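Local coordinates for protein acyl-CoA dehydrogenase (Geobacillus kaustophilus, PDB 2PG0) that probably oxidises acyl thioesters, using bound FAD to introduce a double bond between the alpha and beta carbons of the acyl chain, at residues 7-12 with 73-78; 45-50 with 164-169; 143-146 with 151-154; 245-250 with 310-315. All blocks are in the same frame, centred on the assembly; numbering follows the deposited sequence.

Contact 1: residues 7-12 with 73-78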
loop_
_atom_site.group_PDB
_atom_site.type_symbol
_atom_site.label_atom_id
_atom_site.label_comp_id
_atom_site.label_asym_id
_atom_site.label_seq_id
_atom_site.Cartn_x
_atom_site.Cartn_y
_atom_site.Cartn_z
ATOM N N ALA A 7 9.325 27.683 -6.901
ATOM C CA ALA A 7 8.082 28.209 -6.343
ATOM C C ALA A 7 8.169 29.723 -6.208
ATOM O O ALA A 7 9.168 30.258 -5.695
ATOM C CB ALA A 7 7.806 27.585 -4.995
ATOM N N ARG A 8 7.099 30.389 -6.635
ATOM C CA ARG A 8 7.081 31.828 -6.862
ATOM C C ARG A 8 7.060 32.707 -5.619
ATOM O O ARG A 8 7.148 33.921 -5.744
ATOM C CB ARG A 8 5.891 32.210 -7.749
ATOM C CG ARG A 8 5.820 31.457 -9.058
ATOM C CD ARG A 8 4.925 32.164 -10.062
ATOM N NE ARG A 8 4.470 31.242 -11.101
ATOM C CZ ARG A 8 4.263 31.569 -12.374
ATOM N NH1 ARG A 8 4.464 32.813 -12.798
ATOM N NH2 ARG A 8 3.851 30.639 -13.230
ATOM N N TYR A 9 6.926 32.126 -4.431
ATOM C CA TYR A 9 6.805 32.960 -3.232
ATOM C C TYR A 9 8.153 33.426 -2.672
ATOM O O TYR A 9 8.189 34.305 -1.815
ATOM C CB TYR A 9 5.938 32.303 -2.144
ATOM C CG TYR A 9 6.440 30.967 -1.648
ATOM C CD1 TYR A 9 7.353 30.890 -0.598
ATOM C CD2 TYR A 9 5.993 29.772 -2.224
ATOM C CE1 TYR A 9 7.819 29.666 -0.137
ATOM C CE2 TYR A 9 6.450 28.539 -1.762
ATOM C CZ TYR A 9 7.365 28.494 -0.721
ATOM O OH TYR A 9 7.837 27.283 -0.259
ATOM N N LEU A 10 9.247 32.840 -3.152
ATOM C CA LEU A 10 10.579 33.238 -2.697
ATOM C C LEU A 10 11.255 34.151 -3.708
ATOM O O LEU A 10 11.378 33.806 -4.887
ATOM C CB LEU A 10 11.469 32.021 -2.430
ATOM C CG LEU A 10 11.029 31.011 -1.363
ATOM C CD1 LEU A 10 11.937 29.793 -1.376
ATOM C CD2 LEU A 10 10.965 31.629 0.044
ATOM N N ARG A 11 11.688 35.318 -3.240
ATOM C CA ARG A 11 12.533 36.183 -4.058
ATOM C C ARG A 11 13.950 36.248 -3.492
ATOM O O ARG A 11 14.242 35.636 -2.463
ATOM C CB ARG A 11 11.907 37.565 -4.235
ATOM C CG ARG A 11 11.556 38.298 -2.960
ATOM C CD ARG A 11 10.651 39.494 -3.267
ATOM N NE ARG A 11 9.295 39.059 -3.590
ATOM C CZ ARG A 11 8.279 39.057 -2.729
ATOM N NH1 ARG A 11 8.448 39.484 -1.480
ATOM N NH2 ARG A 11 7.086 38.627 -3.122
ATOM N N GLU A 12 14.832 36.978 -4.171
ATOM C CA GLU A 12 16.229 37.066 -3.750
ATOM C C GLU A 12 16.397 37.399 -2.261
ATOM O O GLU A 12 17.234 36.795 -1.593
ATOM C CB GLU A 12 17.019 38.039 -4.639
ATOM C CG GLU A 12 18.544 37.875 -4.559
ATOM C CD GLU A 12 19.036 36.449 -4.830
ATOM O OE1 GLU A 12 18.445 35.741 -5.676
ATOM O OE2 GLU A 12 20.033 36.034 -4.200
ATOM N N TYR A 73 8.960 34.635 4.768
ATOM C CA TYR A 73 9.979 34.634 5.824
ATOM C C TYR A 73 9.694 33.559 6.866
ATOM O O TYR A 73 10.617 32.893 7.327
ATOM C CB TYR A 73 10.114 36.005 6.487
ATOM C CG TYR A 73 10.871 36.983 5.634
ATOM C CD1 TYR A 73 12.264 37.069 5.711
ATOM C CD2 TYR A 73 10.200 37.816 4.737
ATOM C CE1 TYR A 73 12.974 37.975 4.918
ATOM C CE2 TYR A 73 10.900 38.724 3.935
ATOM C CZ TYR A 73 12.285 38.795 4.036
ATOM O OH TYR A 73 12.987 39.683 3.248
ATOM N N SER A 74 8.421 33.381 7.220
ATOM C CA SER A 74 8.051 32.329 8.179
ATOM C C SER A 74 8.281 30.932 7.616
ATOM O O SER A 74 8.708 30.033 8.343
ATOM C CB SER A 74 6.602 32.487 8.638
ATOM O OG SER A 74 6.504 33.497 9.629
ATOM N N VAL A 75 7.993 30.750 6.326
ATOM C CA VAL A 75 8.271 29.482 5.648
ATOM C C VAL A 75 9.760 29.147 5.761
ATOM O O VAL A 75 10.129 28.039 6.152
ATOM C CB VAL A 75 7.833 29.508 4.166
ATOM C CG1 VAL A 75 8.242 28.204 3.455
ATOM C CG2 VAL A 75 6.322 29.726 4.067
ATOM N N VAL A 76 10.611 30.125 5.445
ATOM C CA VAL A 76 12.057 29.934 5.539
ATOM C C VAL A 76 12.487 29.553 6.961
ATOM O O VAL A 76 13.235 28.592 7.150
ATOM C CB VAL A 76 12.835 31.183 5.055
ATOM C CG1 VAL A 76 14.321 31.053 5.405
ATOM C CG2 VAL A 76 12.645 31.360 3.543
ATOM N N ILE A 77 12.010 30.309 7.952
ATOM C CA ILE A 77 12.368 30.059 9.346
ATOM C C ILE A 77 11.995 28.633 9.741
ATOM O O ILE A 77 12.829 27.880 10.259
ATOM C CB ILE A 77 11.736 31.109 10.309
ATOM C CG1 ILE A 77 12.450 32.459 10.158
ATOM C CG2 ILE A 77 11.822 30.648 11.768
ATOM C CD1 ILE A 77 11.695 33.636 10.764
ATOM N N ASN A 78 10.750 28.252 9.480
ATOM C CA ASN A 78 10.287 26.937 9.911
ATOM C C ASN A 78 10.980 25.785 9.195
ATOM O O ASN A 78 11.265 24.753 9.815
ATOM C CB ASN A 78 8.773 26.846 9.816
ATOM C CG ASN A 78 8.087 27.875 10.694
ATOM O OD1 ASN A 78 8.671 28.361 11.673
ATOM N ND2 ASN A 78 6.871 28.230 10.345
#
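The first torsions of Tyr-9 and Val-75 turn the two side chains toward each other: the tyrosine CG sits between its own backbone N and carbonyl carbon (chi1 60°), while CG1 of Val-75 stands anti to the backbone N (chi1 175°). They approach from opposite directions, and CG1 of Val-75 comes to rest against the phenol end of Tyr-9, 3.8 Å from OH and 3.9 Å from CE1, at a slant to the ring. Tyrosine suits this buried place because its carbon frame packs against the valine while its hydroxyl is hydrogen-bonded to OD1 of Asp-306 on helix 285-313. Next to it, CD2 of Leu-10 lies 3.9 Å from CG2 of Val-76, two branched aliphatic groups meeting by methyls alone. The nearest CA atoms, of Leu-10 and Tyr-73, are 8.7 Å apart; the long Tyr-9 and Leu-10 side chains do the spanning, and the short valines give them a compact apolar helix face. Residues 7 to 10 form a type I turn, and Arg-11 takes the N-cap position of helix 12-28, its N hydrogen-bonded to ND1 of His-14. The lead-in to the first helix is thus packed onto helix 71-84 of the helical N-terminal domain of the acyl-CoA dehydrogenase fold.

Contact 2: residues 45-50 with 164-169; sequences SFWAKM and GIHADL
His-166 NE2 is hydrogen-bonded to the backbone O of Ile-42, just ahead of helix 44-52, and the same imidazole reaches Trp-47 on that helix with its CD2. This is an interdomain contact of the acyl-CoA dehydrogenase fold: helix 44-52 belongs to the helical N-terminal domain, and residues 164-169 form the loop between strands 151-161 and 169-175 of the beta domain. The ring planes stand 72° apart and meet obliquely, their centroids 5.8 Å from each other when the five-membered ring of the indole is taken. The meeting is loose, and little surface is buried by it. Tryptophan suits the helix side because its broad indole can span the gap between backbones and also touch Ile-124 and Ile-91; histidine suits the loop because it combines a flat ring for packing with a polar nitrogen for Ile-42. Nearby, Asp-168 forms salt bridges with Arg-194 of the beta domain and with Arg-44, the latter a second tie to the helical domain. The FAD lies about 11 Å from the Trp-47 side chain, so the pair is near the cofactor but does not touch it. With CG beside the backbone N (chi1 -74°), the indole brings NE1 to 4.3 Å from His-166 CD2.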
loop_
_atom_site.group_PDB
_atom_site.type_symbol
_atom_site.label_atom_id
_atom_site.label_comp_id
_atom_site.label_asym_id
_atom_site.label_seq_id
_atom_site.Cartn_x
_atom_site.Cartn_y
_atom_site.Cartn_z
ATOM N N SER A 45 17.769 31.119 26.710
ATOM C CA SER A 45 18.803 31.939 26.071
ATOM C C SER A 45 18.773 31.816 24.543
ATOM O O SER A 45 19.070 32.786 23.839
ATOM C CB SER A 45 20.191 31.606 26.633
ATOM O OG SER A 45 20.549 30.265 26.355
ATOM N N PHE A 46 18.390 30.637 24.036
ATOM C CA PHE A 46 18.240 30.450 22.591
ATOM C C PHE A 46 17.120 31.312 22.005
ATOM O O PHE A 46 17.302 31.935 20.964
ATOM C CB PHE A 46 18.032 28.977 22.204
ATOM C CG PHE A 46 17.887 28.772 20.715
ATOM C CD1 PHE A 46 19.010 28.787 19.885
ATOM C CD2 PHE A 46 16.629 28.618 20.137
ATOM C CE1 PHE A 46 18.886 28.622 18.499
ATOM C CE2 PHE A 46 16.492 28.445 18.755
ATOM C CZ PHE A 46 17.623 28.450 17.932
ATOM N N TRP A 47 15.961 31.324 22.663
ATOM C CA TRP A 47 14.853 32.200 22.275
ATOM C C TRP A 47 15.249 33.683 22.302
ATOM O O TRP A 47 14.862 34.455 21.418
ATOM C CB TRP A 47 13.672 31.985 23.218
ATOM C CG TRP A 47 12.931 30.693 22.988
ATOM C CD1 TRP A 47 13.307 29.443 23.387
ATOM C CD2 TRP A 47 11.672 30.541 22.321
ATOM N NE1 TRP A 47 12.355 28.514 23.002
ATOM C CE2 TRP A 47 11.341 29.166 22.351
ATOM C CE3 TRP A 47 10.789 31.437 21.702
ATOM C CZ2 TRP A 47 10.164 28.666 21.785
ATOM C CZ3 TRP A 47 9.622 30.941 21.135
ATOM C CH2 TRP A 47 9.320 29.564 21.186
ATOM N N ALA A 48 16.012 34.064 23.328
ATOM C CA ALA A 48 16.496 35.435 23.468
ATOM C C ALA A 48 17.387 35.811 22.283
ATOM O O ALA A 48 17.295 36.925 21.761
ATOM C CB ALA A 48 17.251 35.598 24.780
ATOM N N LYS A 49 18.250 34.881 21.869
ATOM C CA LYS A 49 19.109 35.085 20.702
ATOM C C LYS A 49 18.280 35.179 19.424
ATOM O O LYS A 49 18.541 36.021 18.570
ATOM C CB LYS A 49 20.151 33.970 20.587
ATOM C CG LYS A 49 21.236 34.020 21.661
ATOM C CD LYS A 49 21.967 32.688 21.722
ATOM C CE LYS A 49 23.129 32.717 22.683
ATOM N NZ LYS A 49 23.718 31.351 22.840
ATOM N N MET A 50 17.270 34.317 19.300
ATOM C CA MET A 50 16.346 34.388 18.170
ATOM C C MET A 50 15.660 35.760 18.101
ATOM O O MET A 50 15.561 36.363 17.026
ATOM C CB MET A 50 15.313 33.252 18.250
ATOM C CG MET A 50 15.871 31.864 17.888
ATOM S SD MET A 50 16.079 31.504 16.116
ATOM C CE MET A 50 14.349 31.328 15.635
ATOM N N GLY A 164 4.993 24.074 26.905
ATOM C CA GLY A 164 4.258 23.993 28.171
ATOM C C GLY A 164 4.991 24.487 29.409
ATOM O O GLY A 164 4.363 24.980 30.345
ATOM N N ILE A 165 6.317 24.342 29.420
ATOM C CA ILE A 165 7.142 24.833 30.528
ATOM C C ILE A 165 7.564 26.295 30.327
ATOM O O ILE A 165 7.418 27.108 31.240
ATOM C CB ILE A 165 8.373 23.917 30.797
ATOM C CG1 ILE A 165 7.932 22.472 31.083
ATOM C CG2 ILE A 165 9.259 24.473 31.945
ATOM C CD1 ILE A 165 6.892 22.319 32.204
ATOM N N HIS A 166 8.063 26.629 29.135
ATOM C CA HIS A 166 8.579 27.981 28.880
ATOM C C HIS A 166 7.512 29.069 28.775
ATOM O O HIS A 166 7.783 30.230 29.084
ATOM C CB HIS A 166 9.435 28.021 27.605
ATOM C CG HIS A 166 10.848 27.574 27.797
ATOM N ND1 HIS A 166 11.542 27.761 28.976
ATOM C CD2 HIS A 166 11.713 26.976 26.942
ATOM C CE1 HIS A 166 12.765 27.275 28.844
ATOM N NE2 HIS A 166 12.895 26.798 27.618
ATOM N N ALA A 167 6.309 28.701 28.327
ATOM C CA ALA A 167 5.298 29.692 27.955
ATOM C C ALA A 167 4.935 30.651 29.090
ATOM O O ALA A 167 4.643 30.231 30.215
ATOM C CB ALA A 167 4.049 29.018 27.401
ATOM N N ASP A 168 4.975 31.940 28.768
ATOM C CA ASP A 168 4.642 33.022 29.692
ATOM C C ASP A 168 3.241 33.556 29.426
ATOM O O ASP A 168 2.632 34.194 30.295
ATOM C CB ASP A 168 5.651 34.159 29.526
ATOM C CG ASP A 168 7.082 33.675 29.591
ATOM O OD1 ASP A 168 7.528 33.295 30.694
ATOM O OD2 ASP A 168 7.755 33.672 28.534
ATOM N N LEU A 169 2.760 33.324 28.208
ATOM C CA LEU A 169 1.420 33.696 27.775
ATOM C C LEU A 169 0.777 32.462 27.157
ATOM O O LEU A 169 1.304 31.912 26.197
ATOM C CB LEU A 169 1.475 34.790 26.704
ATOM C CG LEU A 169 1.883 36.225 27.032
ATOM C CD1 LEU A 169 1.645 37.079 25.796
ATOM C CD2 LEU A 169 1.098 36.783 28.215
#

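Contact 3: residues 143-146 with 151-154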
loop_
_atom_site.group_PDB
_atom_site.type_symbol
_atom_site.label_atom_id
_atom_site.label_comp_id
_atom_site.label_asym_id
_atom_site.label_seq_id
_atom_site.Cartn_x
_atom_site.Cartn_y
_atom_site.Cartn_z
ATOM N N THR A 143 -13.059 22.609 30.382
ATOM C CA THR A 143 -12.438 23.690 31.164
ATOM C C THR A 143 -13.416 24.863 31.217
ATOM O O THR A 143 -13.900 25.312 30.184
ATOM C CB THR A 143 -11.060 24.140 30.583
ATOM O OG1 THR A 143 -10.127 23.052 30.662
ATOM C CG2 THR A 143 -10.490 25.327 31.368
ATOM N N THR A 144 -13.720 25.329 32.427
ATOM C CA THR A 144 -14.673 26.417 32.607
ATOM C C THR A 144 -13.997 27.712 33.045
ATOM O O THR A 144 -12.975 27.696 33.734
ATOM C CB THR A 144 -15.770 26.071 33.648
ATOM O OG1 THR A 144 -15.161 25.793 34.911
ATOM C CG2 THR A 144 -16.583 24.864 33.200
ATOM N N ALA A 145 -14.587 28.827 32.632
ATOM C CA ALA A 145 -14.193 30.150 33.099
ATOM C C ALA A 145 -15.457 30.864 33.547
ATOM O O ALA A 145 -16.281 31.254 32.724
ATOM C CB ALA A 145 -13.495 30.929 31.989
ATOM N N VAL A 146 -15.614 31.000 34.861
ATOM C CA VAL A 146 -16.803 31.613 35.436
ATOM C C VAL A 146 -16.457 33.031 35.874
ATOM O O VAL A 146 -15.511 33.243 36.636
ATOM C CB VAL A 146 -17.349 30.795 36.635
ATOM C CG1 VAL A 146 -18.651 31.411 37.169
ATOM C CG2 VAL A 146 -17.575 29.342 36.235
ATOM N N TYR A 151 -12.776 39.342 37.225
ATOM C CA TYR A 151 -11.971 38.151 36.952
ATOM C C TYR A 151 -12.770 37.007 36.345
ATOM O O TYR A 151 -13.994 36.952 36.480
ATOM C CB TYR A 151 -11.315 37.652 38.239
ATOM C CG TYR A 151 -10.311 38.604 38.830
ATOM C CD1 TYR A 151 -8.966 38.533 38.472
ATOM C CD2 TYR A 151 -10.703 39.580 39.752
ATOM C CE1 TYR A 151 -8.033 39.407 39.011
ATOM C CE2 TYR A 151 -9.777 40.462 40.294
ATOM C CZ TYR A 151 -8.445 40.365 39.921
ATOM O OH TYR A 151 -7.518 41.227 40.452
ATOM N N TYR A 152 -12.056 36.108 35.666
ATOM C CA TYR A 152 -12.579 34.796 35.304
ATOM C C TYR A 152 -11.963 33.771 36.245
ATOM O O TYR A 152 -10.743 33.749 36.432
ATOM C CB TYR A 152 -12.213 34.429 33.866
ATOM C CG TYR A 152 -13.012 35.138 32.806
ATOM C CD1 TYR A 152 -14.287 34.690 32.455
ATOM C CD2 TYR A 152 -12.491 36.239 32.136
ATOM C CE1 TYR A 152 -15.026 35.333 31.477
ATOM C CE2 TYR A 152 -13.222 36.890 31.153
ATOM C CZ TYR A 152 -14.488 36.429 30.831
ATOM O OH TYR A 152 -15.215 37.062 29.856
ATOM N N ILE A 153 -12.804 32.936 36.845
ATOM C CA ILE A 153 -12.320 31.842 37.675
ATOM C C ILE A 153 -12.227 30.600 36.786
ATOM O O ILE A 153 -13.246 30.101 36.297
ATOM C CB ILE A 153 -13.228 31.581 38.911
ATOM C CG1 ILE A 153 -13.492 32.873 39.718
ATOM C CG2 ILE A 153 -12.642 30.472 39.787
ATOM C CD1 ILE A 153 -12.258 33.700 40.074
ATOM N N VAL A 154 -10.998 30.130 36.565
ATOM C CA VAL A 154 -10.746 29.057 35.596
ATOM C C VAL A 154 -10.466 27.715 36.276
ATOM O O VAL A 154 -9.620 27.609 37.172
ATOM C CB VAL A 154 -9.605 29.419 34.599
ATOM C CG1 VAL A 154 -9.456 28.342 33.519
ATOM C CG2 VAL A 154 -9.866 30.768 33.952
HETATM O O HOH W 1 -14.472 27.759 36.830
#
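Strand 144-146 runs antiparallel to strand 151-154, with Ala-145 opposite Val-154 as a non-hydrogen-bonded pair, their CA atoms 4.4 Å apart, and Val-146 and Ile-153 as a hydrogen-bonded one, in which Val-146 N donates to Ile-153 O at 2.9 Å and Ile-153 N returns an almost straight bond (176°) to Val-146 O at 2.7 Å.

On the face of Ala-145 and Val-154, the small alanine CB fits between larger neighbours, 3.9 Å from CD1 of Tyr-152 and 4.1 Å from CG2 of Val-154. The other valine branch, CG1, stands anti to the backbone N (chi1 -175°) and thereby meets Thr-143 CG2 at 3.8 Å. The hydroxyl OG1 of Thr-144 is hydrogen-bonded to a water that also donates to Ile-153 O, 2.7 Å away, and so bridges the two strands; Thr-144 O in turn receives a CA-H...O contact from Val-154 CA at 3.2 Å. Beta-branched residues suit these extended backbones. The polar ends of two side chains turn to other partners, Thr-143 OG1 to Glu-131 and Tyr-152 OH to Glu-234.

This beta hairpin belongs to the middle domain: Tyr-152 and Val-154 pair through their backbones with Val-225 and Ala-223, at strand 223-226, their side chains rest on Leu-190 of strand 187-193, and Thr-143 and Ala-145 lie on Cys-174 of strand 169-175.

Contact 4: residues 245-250 with 310-315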
loop_
_atom_site.group_PDB
_atom_site.type_symbol
_atom_site.label_atom_id
_atom_site.label_comp_id
_atom_site.label_asym_id
_atom_site.label_seq_id
_atom_site.Cartn_x
_atom_site.Cartn_y
_atom_site.Cartn_z
ATOM N N LEU A 245 -6.704 27.640 12.300
ATOM C CA LEU A 245 -6.223 26.276 12.041
ATOM C C LEU A 245 -5.756 26.033 10.588
ATOM O O LEU A 245 -4.976 25.106 10.353
ATOM C CB LEU A 245 -7.240 25.217 12.520
ATOM C CG LEU A 245 -7.211 24.868 14.024
ATOM C CD1 LEU A 245 -8.534 24.274 14.504
ATOM C CD2 LEU A 245 -6.061 23.934 14.384
ATOM N N GLN A 246 -6.208 26.857 9.636
ATOM C CA GLN A 246 -5.693 26.808 8.252
ATOM C C GLN A 246 -4.174 27.037 8.239
ATOM O O GLN A 246 -3.432 26.211 7.717
ATOM C CB GLN A 246 -6.416 27.795 7.304
ATOM C CG GLN A 246 -5.794 27.893 5.873
ATOM C CD GLN A 246 -6.566 28.780 4.873
ATOM O OE1 GLN A 246 -7.772 28.599 4.639
ATOM N NE2 GLN A 246 -5.855 29.721 4.249
ATOM N N GLN A 247 -3.719 28.146 8.829
ATOM C CA GLN A 247 -2.276 28.396 8.934
ATOM C C GLN A 247 -1.564 27.327 9.772
ATOM O O GLN A 247 -0.472 26.888 9.409
ATOM C CB GLN A 247 -1.978 29.814 9.449
ATOM C CG GLN A 247 -0.476 30.140 9.514
ATOM C CD GLN A 247 -0.172 31.617 9.324
ATOM O OE1 GLN A 247 -0.606 32.239 8.349
ATOM N NE2 GLN A 247 0.595 32.181 10.248
ATOM N N GLU A 248 -2.181 26.912 10.883
ATOM C CA GLU A 248 -1.603 25.870 11.752
ATOM C C GLU A 248 -1.299 24.576 10.973
ATOM O O GLU A 248 -0.181 24.044 11.032
ATOM C CB GLU A 248 -2.509 25.575 12.960
ATOM C CG GLU A 248 -1.921 24.527 13.929
ATOM C CD GLU A 248 -2.705 24.369 15.238
ATOM O OE1 GLU A 248 -3.346 25.340 15.700
ATOM O OE2 GLU A 248 -2.661 23.260 15.820
ATOM N N ARG A 249 -2.298 24.087 10.244
ATOM C CA ARG A 249 -2.143 22.881 9.434
ATOM C C ARG A 249 -1.103 23.049 8.324
ATOM O O ARG A 249 -0.366 22.107 8.010
ATOM C CB ARG A 249 -3.502 22.416 8.899
ATOM C CG ARG A 249 -4.353 21.827 10.018
ATOM C CD ARG A 249 -5.845 21.887 9.766
ATOM N NE ARG A 249 -6.551 21.451 10.973
ATOM C CZ ARG A 249 -7.858 21.599 11.195
ATOM N NH1 ARG A 249 -8.633 22.188 10.295
ATOM N NH2 ARG A 249 -8.386 21.155 12.334
ATOM N N LEU A 250 -1.032 24.253 7.754
ATOM C CA LEU A 250 -0.030 24.558 6.735
ATOM C C LEU A 250 1.385 24.479 7.310
ATOM O O LEU A 250 2.298 23.969 6.655
ATOM C CB LEU A 250 -0.286 25.931 6.091
ATOM C CG LEU A 250 0.622 26.349 4.918
ATOM C CD1 LEU A 250 0.695 25.259 3.826
ATOM C CD2 LEU A 250 0.168 27.682 4.327
ATOM N N GLU A 310 1.340 29.685 -1.780
ATOM C CA GLU A 310 0.978 30.766 -2.705
ATOM C C GLU A 310 -0.483 31.208 -2.556
ATOM O O GLU A 310 -0.757 32.405 -2.419
ATOM C CB GLU A 310 1.282 30.369 -4.158
ATOM C CG GLU A 310 2.772 30.252 -4.474
ATOM C CD GLU A 310 3.038 29.659 -5.852
ATOM O OE1 GLU A 310 2.079 29.536 -6.648
ATOM O OE2 GLU A 310 4.206 29.303 -6.135
ATOM N N GLU A 311 -1.406 30.243 -2.570
ATOM C CA GLU A 311 -2.834 30.508 -2.328
ATOM C C GLU A 311 -3.077 31.215 -0.990
ATOM O O GLU A 311 -3.822 32.198 -0.916
ATOM C CB GLU A 311 -3.635 29.202 -2.346
ATOM C CG GLU A 311 -3.834 28.589 -3.710
ATOM C CD GLU A 311 -4.649 29.467 -4.634
ATOM O OE1 GLU A 311 -5.905 29.425 -4.568
ATOM O OE2 GLU A 311 -4.023 30.188 -5.434
ATOM N N HIS A 312 -2.448 30.694 0.064
ATOM C CA HIS A 312 -2.545 31.263 1.404
ATOM C C HIS A 312 -2.099 32.729 1.416
ATOM O O HIS A 312 -2.802 33.592 1.938
ATOM C CB HIS A 312 -1.690 30.446 2.373
ATOM C CG HIS A 312 -1.851 30.839 3.806
ATOM N ND1 HIS A 312 -3.075 30.859 4.440
ATOM C CD2 HIS A 312 -0.939 31.206 4.735
ATOM C CE1 HIS A 312 -2.910 31.232 5.696
ATOM N NE2 HIS A 312 -1.624 31.452 5.900
ATOM N N MET A 313 -0.943 32.993 0.814
ATOM C CA MET A 313 -0.360 34.337 0.778
ATOM C C MET A 313 -1.204 35.322 -0.041
ATOM O O MET A 313 -1.203 36.529 0.233
ATOM C CB MET A 313 1.090 34.276 0.279
ATOM C CG MET A 313 2.072 33.637 1.279
ATOM S SD MET A 313 3.805 33.615 0.749
ATOM C CE MET A 313 4.168 35.386 0.732
ATOM N N ALA A 314 -1.926 34.796 -1.030
ATOM C CA ALA A 314 -2.854 35.583 -1.848
ATOM C C ALA A 314 -4.170 35.906 -1.125
ATOM O O ALA A 314 -5.035 36.593 -1.684
ATOM C CB ALA A 314 -3.130 34.855 -3.168
ATOM N N GLY A 315 -4.319 35.413 0.107
ATOM C CA GLY A 315 -5.495 35.690 0.930
ATOM C C GLY A 315 -6.695 34.821 0.593
ATOM O O GLY A 315 -7.831 35.155 0.930
#
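His-312 extends from CB, which lies 3.9 Å from CD2 of Leu-250, toward helix 237-273, its CG anti to the backbone N (chi1 -173°). At CG and CD2 the ring still packs against that leucine methyl, with Leu-250 CD2 3.7 Å from His-312 CD2. Further out, ND1 accepts a hydrogen bond from Gln-246 NE2 at 3.0 Å; the donor lies near the ring plane, and the N-H...N angle is 154°. CE1, between the two nitrogens, is flanked by Gln-246 NE2 and Gln-247 OE1. At the far corner, NE2 donates to Gln-247 OE1 over 2.8 Å, nearly straight at 176°, in the imidazole plane and onto a carbonyl lone pair. These directions put the proton on NE2 and are consistent with a neutral ring, fixed in its rotation from both nitrogens.

The two helices are neighbours in the C-terminal helical domain of the acyl-CoA dehydrogenase fold, and here helix 285-313 ends: Gly-315 closes it with a Schellman motif, adopting a positive phi that glycine tolerates.

Glutamine suits positions 246 and 247 because one amide can supply N-H to the ring and the other C=O, while each keeps its second group for another partner. Gln-246 OE1 accepts from Ile-318 N, and Gln-247 NE2 donates to Asp-96 O. Phe-71, from helix 71-84, meets the imidazole edge-to-face, and Leu-250 also rests on Phe-71 and Val-322.

Overall arrangement
From the N terminus, contact 1 closes the first loop by bringing residues 7-12 against helix 71-84. Before it closes, the chain passes residues 45-50, which open contact 2, so the two loops cross; contact 2 closes at 164-169, tying the N-terminal helices to the beta domain. Contact 3, a short hairpin, is nested inside that loop and is local to the beta domain. Contact 4 follows in series and pairs two helices of the C-terminal domain. Though distant in sequence, contacts 1 and 4 touch: Glu-310 OE2 is 3.1 Å from Arg-8 N, and Met-313 packs on Tyr-9. Contact 3 lies across the chain's centre from contact 1, about 41 Å between centres.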